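Local coordinates for protein mariner Mos1 transposase (Drosophila mauritiana, PDB 4MDB) that mediates cut-and-paste transposition of the Mos1 element, using a catalytic domain with two divalent metal ions that cleaves and joins DNA, at residues Ser21-Lys26 and Lys208-Trp213; Ala97-Gln102 and Ala131-Ala136; Tyr165-Ser170 and Asp191-Ala196. The protein carries 1 engineered substitution. All blocks are in the same frame, centred on the assembly; numbering follows the deposited sequence.

Contact 1: Ser21-Lys26 and Lys208-Trp213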
loop_
_atom_site.group_PDB
_atom_site.type_symbol
_atom_site.label_atom_id
_atom_site.label_comp_id
_atom_site.label_asym_id
_atom_site.label_seq_id
_atom_site.Cartn_x
_atom_site.Cartn_y
_atom_site.Cartn_z
ATOM N N SER A 21 4.653 -11.582 16.234
ATOM C CA SER A 21 4.931 -12.971 16.628
ATOM C C SER A 21 5.100 -13.912 15.420
ATOM O O SER A 21 5.960 -14.788 15.399
ATOM C CB SER A 21 3.929 -13.530 17.625
ATOM O OG SER A 21 2.706 -13.702 17.023
ATOM N N ARG A 22 4.307 -13.701 14.394
ATOM C CA ARG A 22 4.527 -14.424 13.118
ATOM C C ARG A 22 5.896 -14.114 12.566
ATOM O O ARG A 22 6.632 -15.011 12.164
ATOM C CB ARG A 22 3.479 -14.073 12.065
ATOM C CG ARG A 22 3.777 -14.783 10.709
ATOM C CD ARG A 22 2.642 -14.509 9.797
ATOM N NE ARG A 22 2.866 -15.062 8.450
ATOM C CZ ARG A 22 1.963 -14.980 7.470
ATOM N NH1 ARG A 22 0.849 -14.309 7.666
ATOM N NH2 ARG A 22 2.214 -15.512 6.304
ATOM N N TYR A 23 6.258 -12.836 12.501
ATOM C CA TYR A 23 7.537 -12.395 11.965
ATOM C C TYR A 23 8.674 -13.066 12.663
ATOM O O TYR A 23 9.602 -13.485 12.014
ATOM C CB TYR A 23 7.657 -10.879 11.998
ATOM C CG TYR A 23 9.034 -10.348 11.728
ATOM C CD1 TYR A 23 9.587 -10.326 10.426
ATOM C CD2 TYR A 23 9.832 -9.936 12.778
ATOM C CE1 TYR A 23 10.862 -9.856 10.188
ATOM C CE2 TYR A 23 11.119 -9.484 12.551
ATOM C CZ TYR A 23 11.651 -9.447 11.288
ATOM O OH TYR A 23 12.925 -8.971 11.163
ATOM N N LYS A 24 8.562 -13.161 13.985
ATOM C CA LYS A 24 9.653 -13.754 14.780
ATOM C C LYS A 24 9.807 -15.236 14.484
ATOM O O LYS A 24 10.939 -15.732 14.492
ATOM C CB LYS A 24 9.409 -13.461 16.255
ATOM C CG LYS A 24 9.646 -11.964 16.511
ATOM C CD LYS A 24 9.424 -11.611 17.954
ATOM C CE LYS A 24 9.878 -10.198 18.303
ATOM N NZ LYS A 24 9.066 -9.809 19.486
ATOM N N ARG A 25 8.711 -15.939 14.242
ATOM C CA ARG A 25 8.772 -17.361 13.907
ATOM C C ARG A 25 9.412 -17.495 12.517
ATOM O O ARG A 25 10.309 -18.286 12.349
ATOM C CB ARG A 25 7.409 -18.035 13.931
ATOM C CG ARG A 25 6.902 -18.428 15.320
ATOM C CD ARG A 25 5.525 -19.125 15.347
ATOM N NE ARG A 25 4.393 -18.196 15.487
ATOM C CZ ARG A 25 3.583 -17.761 14.513
ATOM N NH1 ARG A 25 2.587 -16.907 14.817
ATOM N NH2 ARG A 25 3.738 -18.166 13.247
ATOM N N LYS A 26 8.957 -16.698 11.521
ATOM C CA LYS A 26 9.456 -16.846 10.143
ATOM C C LYS A 26 9.218 -15.584 9.388
ATOM O O LYS A 26 8.098 -15.297 9.143
ATOM C CB LYS A 26 8.807 -17.992 9.418
ATOM C CG LYS A 26 9.394 -18.271 8.029
ATOM C CD LYS A 26 8.496 -19.260 7.324
ATOM C CE LYS A 26 8.991 -19.681 5.966
ATOM N NZ LYS A 26 7.779 -19.871 5.081
ATOM N N LYS A 208 10.945 -1.668 7.552
ATOM C CA LYS A 208 10.583 -0.869 8.695
ATOM C C LYS A 208 9.403 -1.488 9.473
ATOM O O LYS A 208 9.105 -1.002 10.541
ATOM C CB LYS A 208 10.190 0.565 8.236
ATOM C CG LYS A 208 11.265 1.668 8.298
ATOM C CD LYS A 208 10.804 2.793 7.383
ATOM C CE LYS A 208 11.574 4.111 7.465
ATOM N NZ LYS A 208 10.842 5.156 6.656
ATOM N N LEU A 209 8.705 -2.463 8.899
ATOM C CA LEU A 209 7.420 -2.942 9.506
ATOM C C LEU A 209 7.621 -3.461 10.946
ATOM O O LEU A 209 6.910 -3.071 11.861
ATOM C CB LEU A 209 6.652 -3.959 8.655
ATOM C CG LEU A 209 5.858 -3.358 7.482
ATOM C CD1 LEU A 209 5.446 -4.415 6.457
ATOM C CD2 LEU A 209 4.605 -2.656 8.039
ATOM N N PRO A 210 8.590 -4.333 11.152
ATOM C CA PRO A 210 8.669 -4.891 12.487
ATOM C C PRO A 210 8.987 -3.919 13.593
ATOM O O PRO A 210 8.416 -4.069 14.694
ATOM C CB PRO A 210 9.789 -5.932 12.365
ATOM C CG PRO A 210 9.889 -6.263 10.951
ATOM C CD PRO A 210 9.545 -4.958 10.251
ATOM N N GLU A 211 9.786 -2.877 13.317
ATOM C CA GLU A 211 10.114 -1.862 14.289
ATOM C C GLU A 211 8.817 -1.059 14.584
ATOM O O GLU A 211 8.542 -0.732 15.760
ATOM C CB GLU A 211 11.242 -0.964 13.771
ATOM C CG GLU A 211 11.167 0.474 14.273
ATOM C CD GLU A 211 12.331 1.327 13.799
ATOM O OE1 GLU A 211 13.031 1.863 14.702
ATOM O OE2 GLU A 211 12.528 1.484 12.554
ATOM N N ARG A 212 8.023 -0.805 13.549
ATOM C CA ARG A 212 6.729 -0.160 13.717
ATOM C C ARG A 212 5.799 -1.015 14.579
ATOM O O ARG A 212 5.218 -0.527 15.548
ATOM C CB ARG A 212 6.083 0.111 12.356
ATOM C CG ARG A 212 6.935 0.956 11.423
ATOM C CD ARG A 212 6.103 2.026 10.734
ATOM N NE ARG A 212 6.916 3.162 10.312
ATOM C CZ ARG A 212 6.618 4.432 10.571
ATOM N NH1 ARG A 212 5.520 4.731 11.253
ATOM N NH2 ARG A 212 7.416 5.402 10.148
ATOM N N TRP A 213 5.663 -2.290 14.223
ATOM C CA TRP A 213 4.797 -3.224 14.992
ATOM C C TRP A 213 5.212 -3.176 16.482
ATOM O O TRP A 213 4.333 -3.081 17.367
ATOM C CB TRP A 213 4.737 -4.642 14.488
ATOM C CG TRP A 213 4.238 -4.766 13.117
ATOM C CD1 TRP A 213 3.324 -3.938 12.490
ATOM C CD2 TRP A 213 4.643 -5.713 12.100
ATOM N NE1 TRP A 213 3.116 -4.344 11.208
ATOM C CE2 TRP A 213 3.878 -5.449 10.955
ATOM C CE3 TRP A 213 5.449 -6.823 12.093
ATOM C CZ2 TRP A 213 4.007 -6.196 9.801
ATOM C CZ3 TRP A 213 5.564 -7.541 10.955
ATOM C CH2 TRP A 213 4.871 -7.225 9.827
#
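Y23 and P210 are the residues whose CA atoms come nearest here, with CA of Y23 7.6 Å from CA of P210. Y23 lies in the last turn of helix 6-25, and K26 is the first residue after it to leave helical backbone angles. P210 lies in the first turn of helix 209-218. Within that turn the N of W213 bonds to the O of L209 at 2.8 Å. The contact therefore joins the C-terminal end of one helix to the N-terminal part of another.

The side chains of Y23 and P210 cross at about a right angle. CG of Y23 is anti to its own backbone N (chi1 168°), which carries the phenol over to the proline. P210 CG sits over the centre of the Y23 ring, 3.7 Å from the centroid and 13° off the ring normal. This is a CH-pi contact. P210 CB lies closer to one side of the same ring, 3.8 Å from Y23 CE2. W213 joins by its six-membered ring: its CZ3 is 4.1 Å from Y23 CB, which lies at the indole edge, near its plane. The indole also packs on C16 and L19 of helix 6-25. L29 touches both Y23 and P210, and R22 makes a salt bridge with E149.

The contact is plain packing, away from the metal site. It ties the N-terminal helix to the C-terminal helix of the catalytic domain. No hydrogen bond crosses between the two segments. The join is apolar and rests on dispersion and on the single CH-pi contact of P210 CG with the phenol face.

Contact 2: Ala97-Gln102 and Ala131-Ala136. With RLT (N-(4-fluorobenzyl)-5-hydroxy-1-methyl-2-(1-methyl-1-{[(5-methyl-1,3,4-oxadiazol-2-yl)carbonyl]amino}ethyl)-6-oxo-1,6-di hydropyrimidine-4-carboxamide), chain B.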
loop_
_atom_site.group_PDB
_atom_site.type_symbol
_atom_site.label_atom_id
_atom_site.label_comp_id
_atom_site.label_asym_id
_atom_site.label_seq_id
_atom_site.Cartn_x
_atom_site.Cartn_y
_atom_site.Cartn_z
ATOM N N ALA A 97 -15.985 -2.222 -8.399
ATOM C CA ALA A 97 -15.683 -2.804 -9.694
ATOM C C ALA A 97 -14.313 -2.394 -10.212
ATOM O O ALA A 97 -13.590 -3.186 -10.845
ATOM C CB ALA A 97 -16.765 -2.430 -10.735
ATOM N N ARG A 98 -13.967 -1.139 -9.939
ATOM C CA ARG A 98 -12.673 -0.628 -10.334
ATOM C C ARG A 98 -11.582 -1.308 -9.558
ATOM O O ARG A 98 -10.550 -1.616 -10.149
ATOM C CB ARG A 98 -12.550 0.858 -10.134
ATOM C CG ARG A 98 -11.234 1.340 -10.773
ATOM C CD ARG A 98 -11.122 2.851 -10.755
ATOM N NE ARG A 98 -12.282 3.441 -11.422
ATOM C CZ ARG A 98 -12.359 3.652 -12.728
ATOM N NH1 ARG A 98 -11.328 3.367 -13.543
ATOM N NH2 ARG A 98 -13.475 4.188 -13.214
ATOM N N TYR A 99 -11.803 -1.536 -8.270
ATOM C CA TYR A 99 -10.718 -2.137 -7.441
ATOM C C TYR A 99 -10.498 -3.595 -7.902
ATOM O O TYR A 99 -9.342 -4.058 -7.947
ATOM C CB TYR A 99 -11.001 -2.086 -5.944
ATOM C CG TYR A 99 -9.771 -2.311 -5.121
ATOM C CD1 TYR A 99 -8.743 -1.480 -5.167
ATOM C CD2 TYR A 99 -9.703 -3.375 -4.246
ATOM C CE1 TYR A 99 -7.608 -1.703 -4.366
ATOM C CE2 TYR A 99 -8.566 -3.608 -3.481
ATOM C CZ TYR A 99 -7.555 -2.720 -3.535
ATOM O OH TYR A 99 -6.407 -2.879 -2.726
ATOM N N GLN A 100 -11.594 -4.299 -8.211
ATOM C CA GLN A 100 -11.498 -5.676 -8.667
ATOM C C GLN A 100 -10.665 -5.746 -9.920
ATOM O O GLN A 100 -9.753 -6.564 -10.020
ATOM C CB GLN A 100 -12.920 -6.219 -8.904
ATOM C CG GLN A 100 -13.091 -7.547 -9.576
ATOM C CD GLN A 100 -14.533 -7.981 -9.367
ATOM O OE1 GLN A 100 -15.483 -7.254 -9.696
ATOM N NE2 GLN A 100 -14.699 -9.093 -8.722
ATOM N N GLN A 101 -10.930 -4.854 -10.871
ATOM C CA GLN A 101 -10.167 -4.793 -12.098
ATOM C C GLN A 101 -8.687 -4.401 -11.899
ATOM O O GLN A 101 -7.797 -4.930 -12.542
ATOM C CB GLN A 101 -10.847 -3.868 -13.113
ATOM C CG GLN A 101 -10.331 -4.091 -14.491
ATOM C CD GLN A 101 -10.436 -5.591 -14.908
ATOM O OE1 GLN A 101 -11.485 -6.247 -14.751
ATOM N NE2 GLN A 101 -9.322 -6.138 -15.356
ATOM N N GLN A 102 -8.446 -3.479 -10.970
ATOM C CA GLN A 102 -7.118 -3.179 -10.591
ATOM C C GLN A 102 -6.328 -4.393 -10.066
ATOM O O GLN A 102 -5.161 -4.495 -10.392
ATOM C CB GLN A 102 -7.159 -2.064 -9.556
ATOM C CG GLN A 102 -7.500 -0.703 -10.216
ATOM C CD GLN A 102 -7.553 0.408 -9.210
ATOM O OE1 GLN A 102 -7.862 0.170 -8.042
ATOM N NE2 GLN A 102 -7.251 1.624 -9.633
ATOM N N ALA A 131 -10.478 0.399 3.428
ATOM C CA ALA A 131 -11.376 1.121 2.584
ATOM C C ALA A 131 -12.456 0.173 2.111
ATOM O O ALA A 131 -12.219 -1.003 1.838
ATOM C CB ALA A 131 -10.688 1.768 1.425
ATOM N N PRO A 132 -13.707 0.656 2.135
ATOM C CA PRO A 132 -14.827 -0.259 1.759
ATOM C C PRO A 132 -14.669 -0.991 0.432
ATOM O O PRO A 132 -14.979 -2.189 0.391
ATOM C CB PRO A 132 -16.062 0.678 1.733
ATOM C CG PRO A 132 -15.699 1.707 2.736
ATOM C CD PRO A 132 -14.178 1.952 2.647
ATOM N N SER A 133 -14.172 -0.354 -0.618
ATOM C CA SER A 133 -13.956 -1.072 -1.901
ATOM C C SER A 133 -12.923 -2.168 -1.790
ATOM O O SER A 133 -12.955 -3.138 -2.598
ATOM C CB SER A 133 -13.570 -0.168 -3.051
ATOM O OG SER A 133 -12.345 0.506 -2.837
ATOM N N HIS A 134 -12.090 -2.063 -0.782
ATOM C CA HIS A 134 -11.055 -3.125 -0.504
ATOM C C HIS A 134 -11.652 -4.374 0.161
ATOM O O HIS A 134 -11.010 -5.413 0.186
ATOM C CB HIS A 134 -9.960 -2.575 0.401
ATOM C CG HIS A 134 -9.134 -1.490 -0.206
ATOM N ND1 HIS A 134 -7.985 -1.022 0.386
ATOM C CD2 HIS A 134 -9.248 -0.816 -1.360
ATOM C CE1 HIS A 134 -7.429 -0.111 -0.368
ATOM N NE2 HIS A 134 -8.205 0.058 -1.422
ATOM N N THR A 135 -12.844 -4.275 0.730
ATOM C CA THR A 135 -13.383 -5.452 1.477
ATOM C C THR A 135 -14.749 -5.832 0.934
ATOM O O THR A 135 -15.389 -6.714 1.528
ATOM C CB THR A 135 -13.540 -5.190 2.986
ATOM O OG1 THR A 135 -14.499 -4.141 3.156
ATOM C CG2 THR A 135 -12.209 -4.755 3.645
ATOM N N ALA A 136 -15.177 -5.210 -0.171
ATOM C CA ALA A 136 -16.495 -5.554 -0.777
ATOM C C ALA A 136 -16.533 -6.988 -1.247
ATOM O O ALA A 136 -15.496 -7.563 -1.518
ATOM C CB ALA A 136 -16.825 -4.682 -1.968
HETATM C CAA RLT B . -11.202 3.552 9.427
HETATM C CAB RLT B . -4.056 9.180 6.061
HETATM C CAC RLT B . -6.153 8.875 8.267
HETATM C CAD RLT B . -7.240 10.308 6.186
HETATM O OAE RLT B . -7.581 4.869 3.042
HETATM O OAF RLT B . -7.581 6.229 8.091
HETATM O OAG RLT B . -3.390 7.561 4.296
HETATM O OAH RLT B . -4.881 5.668 3.145
HETATM F FAI RLT B . -11.822 1.513 7.769
HETATM C CAJ RLT B . -10.145 2.427 6.327
HETATM C CAK RLT B . -12.358 3.325 6.290
HETATM C CAL RLT B . -9.754 3.361 5.346
HETATM C CAM RLT B . -11.979 4.257 5.314
HETATM C CAN RLT B . -10.308 5.327 3.789
HETATM N NAO RLT B . -11.955 5.875 8.383
HETATM N NAP RLT B . -11.140 6.934 7.898
HETATM N NAQ RLT B . -7.350 7.287 5.487
HETATM N NAR RLT B . -9.122 6.016 4.312
HETATM N NAS RLT B . -8.383 8.294 7.344
HETATM O OAT RLT B . -9.807 5.250 8.628
HETATM C CAU RLT B . -7.870 5.620 3.934
HETATM C CAV RLT B . -8.498 7.018 7.807
HETATM C CAW RLT B . -11.095 4.911 8.803
HETATM C CAX RLT B . -11.458 2.407 6.808
HETATM C CAY RLT B . -10.683 4.290 4.823
HETATM C CAZ RLT B . -5.505 6.479 4.011
HETATM C CBA RLT B . -9.864 6.489 8.049
HETATM C CBB RLT B . -6.864 6.420 4.516
HETATM C CBC RLT B . -6.516 8.191 6.064
HETATM C CBD RLT B . -4.602 7.409 4.642
HETATM N NBE RLT B . -5.152 8.263 5.614
HETATM C CBF RLT B . -7.206 9.120 7.188
#
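This contact borders the metal and inhibitor site of an RNase H-like fold with a DDD motif. Segment 131-136 follows the magnesium ligand D129, and its A131 lines the raltegravir pocket. Y99 of helix 96-113 meets H134 of the short, weakly bonded helix 132-135. Their rings form an offset stack, with centroids 4.2 Å apart and planes at 18°. With chi1 at -163°, the phenol of Y99 swings away from its own N and out toward H134. The Y99 hydroxyl end overlies the centre of the imidazole. A131 CB covers the opposite face of the H134 ring.

Both imidazole nitrogens are bonded: ND1 to the backbone O of D129 and NE2 to E37 OE1. Together with the stack, these bonds fix the rotation of the ring, whose side chain lies about 5 Å from a magnesium ion. Y99 OH bonds to ND1 of H128, whose ring also stacks with H134. The H134 side chain lies about 3 Å from that of D129 and about 5 Å from that of D36, just behind the metal ligands. On the ligand side, A131 N is 3.6 Å from RLT CAJ. In the stack, the closest approach is H134 CD2 to Y99 CZ, at 3.3 Å over the phenol face.

Contact 3: Tyr165-Ser170 and Asp191-Ala196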
loop_
_atom_site.group_PDB
_atom_site.type_symbol
_atom_site.label_atom_id
_atom_site.label_comp_id
_atom_site.label_asym_id
_atom_site.label_seq_id
_atom_site.Cartn_x
_atom_site.Cartn_y
_atom_site.Cartn_z
ATOM N N TYR A 165 3.431 5.616 5.530
ATOM C CA TYR A 165 4.575 6.129 6.300
ATOM C C TYR A 165 5.899 6.217 5.582
ATOM O O TYR A 165 6.776 6.983 6.007
ATOM C CB TYR A 165 4.769 5.290 7.566
ATOM C CG TYR A 165 5.275 3.840 7.391
ATOM C CD1 TYR A 165 6.576 3.563 7.008
ATOM C CD2 TYR A 165 4.446 2.752 7.637
ATOM C CE1 TYR A 165 7.033 2.281 6.845
ATOM C CE2 TYR A 165 4.899 1.467 7.518
ATOM C CZ TYR A 165 6.193 1.200 7.105
ATOM O OH TYR A 165 6.743 -0.076 6.951
ATOM N N HIS A 166 6.026 5.522 4.452
ATOM C CA HIS A 166 7.202 5.534 3.640
ATOM C C HIS A 166 7.013 6.156 2.269
ATOM O O HIS A 166 7.609 7.173 1.980
ATOM C CB HIS A 166 7.786 4.130 3.542
ATOM C CG HIS A 166 9.146 4.087 2.981
ATOM N ND1 HIS A 166 10.258 4.438 3.696
ATOM C CD2 HIS A 166 9.587 3.758 1.732
ATOM C CE1 HIS A 166 11.338 4.284 2.951
ATOM N NE2 HIS A 166 10.957 3.926 1.741
ATOM N N LEU A 167 6.221 5.548 1.408
ATOM C CA LEU A 167 6.174 5.921 0.002
ATOM C C LEU A 167 5.572 7.301 -0.191
ATOM O O LEU A 167 6.231 8.198 -0.789
ATOM C CB LEU A 167 5.390 4.871 -0.798
ATOM C CG LEU A 167 5.338 5.204 -2.303
ATOM C CD1 LEU A 167 6.698 4.982 -2.896
ATOM C CD2 LEU A 167 4.357 4.301 -3.007
ATOM N N PHE A 168 4.372 7.501 0.299
ATOM C CA PHE A 168 3.638 8.797 0.124
ATOM C C PHE A 168 4.238 9.873 1.036
ATOM O O PHE A 168 4.184 11.037 0.680
ATOM C CB PHE A 168 2.196 8.641 0.434
ATOM C CG PHE A 168 1.408 7.800 -0.563
ATOM C CD1 PHE A 168 1.840 7.594 -1.925
ATOM C CD2 PHE A 168 0.279 7.188 -0.160
ATOM C CE1 PHE A 168 1.093 6.835 -2.765
ATOM C CE2 PHE A 168 -0.465 6.402 -0.998
ATOM C CZ PHE A 168 -0.058 6.237 -2.352
ATOM N N ALA A 169 4.845 9.520 2.156
ATOM C CA ALA A 169 5.588 10.451 3.039
ATOM C C ALA A 169 6.710 11.122 2.231
ATOM O O ALA A 169 6.781 12.352 2.125
ATOM C CB ALA A 169 6.153 9.718 4.234
ATOM N N SER A 170 7.502 10.322 1.541
ATOM C CA SER A 170 8.597 10.827 0.654
ATOM C C SER A 170 8.015 11.589 -0.519
ATOM O O SER A 170 8.500 12.681 -0.863
ATOM C CB SER A 170 9.383 9.654 0.092
ATOM O OG SER A 170 10.529 10.114 -0.579
ATOM N N ASP A 191 6.373 8.406 -13.094
ATOM C CA ASP A 191 7.332 7.501 -13.751
ATOM C C ASP A 191 8.744 7.812 -13.383
ATOM O O ASP A 191 9.480 6.922 -12.951
ATOM C CB ASP A 191 7.178 7.512 -15.284
ATOM C CG ASP A 191 5.922 6.839 -15.735
ATOM O OD1 ASP A 191 5.362 6.008 -14.965
ATOM O OD2 ASP A 191 5.459 7.154 -16.864
ATOM N N GLU A 192 9.140 9.067 -13.489
ATOM C CA GLU A 192 10.519 9.456 -13.166
ATOM C C GLU A 192 10.869 9.312 -11.677
ATOM O O GLU A 192 11.954 8.889 -11.324
ATOM C CB GLU A 192 10.859 10.908 -13.556
ATOM C CG GLU A 192 10.913 11.261 -15.027
ATOM C CD GLU A 192 11.332 12.716 -15.238
ATOM O OE1 GLU A 192 12.354 13.143 -14.631
ATOM O OE2 GLU A 192 10.641 13.439 -16.001
ATOM N N TRP A 193 9.918 9.683 -10.832
ATOM C CA TRP A 193 10.134 9.770 -9.410
ATOM C C TRP A 193 10.246 8.334 -8.912
ATOM O O TRP A 193 11.150 8.001 -8.163
ATOM C CB TRP A 193 8.962 10.525 -8.708
ATOM C CG TRP A 193 9.212 10.736 -7.197
ATOM C CD1 TRP A 193 9.947 11.743 -6.596
ATOM C CD2 TRP A 193 8.787 9.874 -6.122
ATOM N NE1 TRP A 193 9.999 11.540 -5.243
ATOM C CE2 TRP A 193 9.308 10.400 -4.929
ATOM C CE3 TRP A 193 8.060 8.692 -6.072
ATOM C CZ2 TRP A 193 9.045 9.819 -3.667
ATOM C CZ3 TRP A 193 7.871 8.081 -4.820
ATOM C CH2 TRP A 193 8.322 8.671 -3.667
ATOM N N PHE A 194 9.345 7.487 -9.349
ATOM C CA PHE A 194 9.428 6.058 -8.931
ATOM C C PHE A 194 10.761 5.414 -9.339
ATOM O O PHE A 194 11.407 4.673 -8.595
ATOM C CB PHE A 194 8.258 5.229 -9.479
ATOM C CG PHE A 194 6.899 5.517 -8.843
ATOM C CD1 PHE A 194 6.758 5.699 -7.461
ATOM C CD2 PHE A 194 5.763 5.484 -9.614
ATOM C CE1 PHE A 194 5.503 5.920 -6.922
ATOM C CE2 PHE A 194 4.490 5.723 -9.076
ATOM C CZ PHE A 194 4.369 5.922 -7.736
ATOM N N ALA A 195 11.223 5.773 -10.528
ATOM C CA ALA A 195 12.337 5.048 -11.149
ATOM C C ALA A 195 13.648 5.552 -10.614
ATOM O O ALA A 195 14.655 4.824 -10.575
ATOM C CB ALA A 195 12.259 5.267 -12.643
ATOM N N ALA A 196 13.627 6.772 -10.118
ATOM C CA ALA A 196 14.803 7.410 -9.551
ATOM C C ALA A 196 15.179 6.924 -8.150
ATOM O O ALA A 196 16.306 7.098 -7.714
ATOM C CB ALA A 196 14.667 8.932 -9.559
#
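In both L167 and W193 the first torsion is close to 180°, which sends each side chain out from its helix into the space between the two. The turn at chi2 of L167 (71°) then sets its CD1 branch against the indole. L167 CD1 meets the six-membered ring at its edge, in the indole plane, 3.8 Å from W193 CZ3. F194 adds a looser contact, its CE1 4.3 Å from the same methyl, which lies at the phenyl edge. S170 CB is also at the indole edge, and S170 OG is 3.4 Å from W193 CZ2. That hydroxyl has its polar partner in NZ of K197. The backbone O of L167 lies 3.6 Å from W193 CH2.

No hydrogen bond crosses between the segments. The short helix axes are 12.5 Å apart at closest, and their directions differ by 130°. The W193 indole fills much of the gap, met by L167 and S170 from the other helix. W193 also stacks with W189, L167 packs on V75 and W77 of strand 69-78, and F194 meets Y85 edge-to-face. The arrangement is thus helix-on-helix packing in an RNase H-like catalytic domain, where helix 183-196 is held to helix 162-175, which supplies the metal ligand D164, and the latter to the central sheet.

Of the three, contact 2 is the one at the active site. Contact 3 is further off: the L167 side chain is about 9 Å from a magnesium ion and about 11 Å from raltegravir. Contact 1 lies away from the annotated sites. Contacts 1 and 3 touch directly, though their centres are 24 Å apart. K208 NZ is 3.1 Å from H166 ND1, a probable hydrogen bond, and R212 and L209 pack on Y165. Contact 2 touches neither; its nearest atoms are about 15 Å from contact 1 and about 10 Å from contact 3. Contacts 2 and 3 lie on opposite sides of the chain centre, and both fall in sequence between the two segments of contact 1.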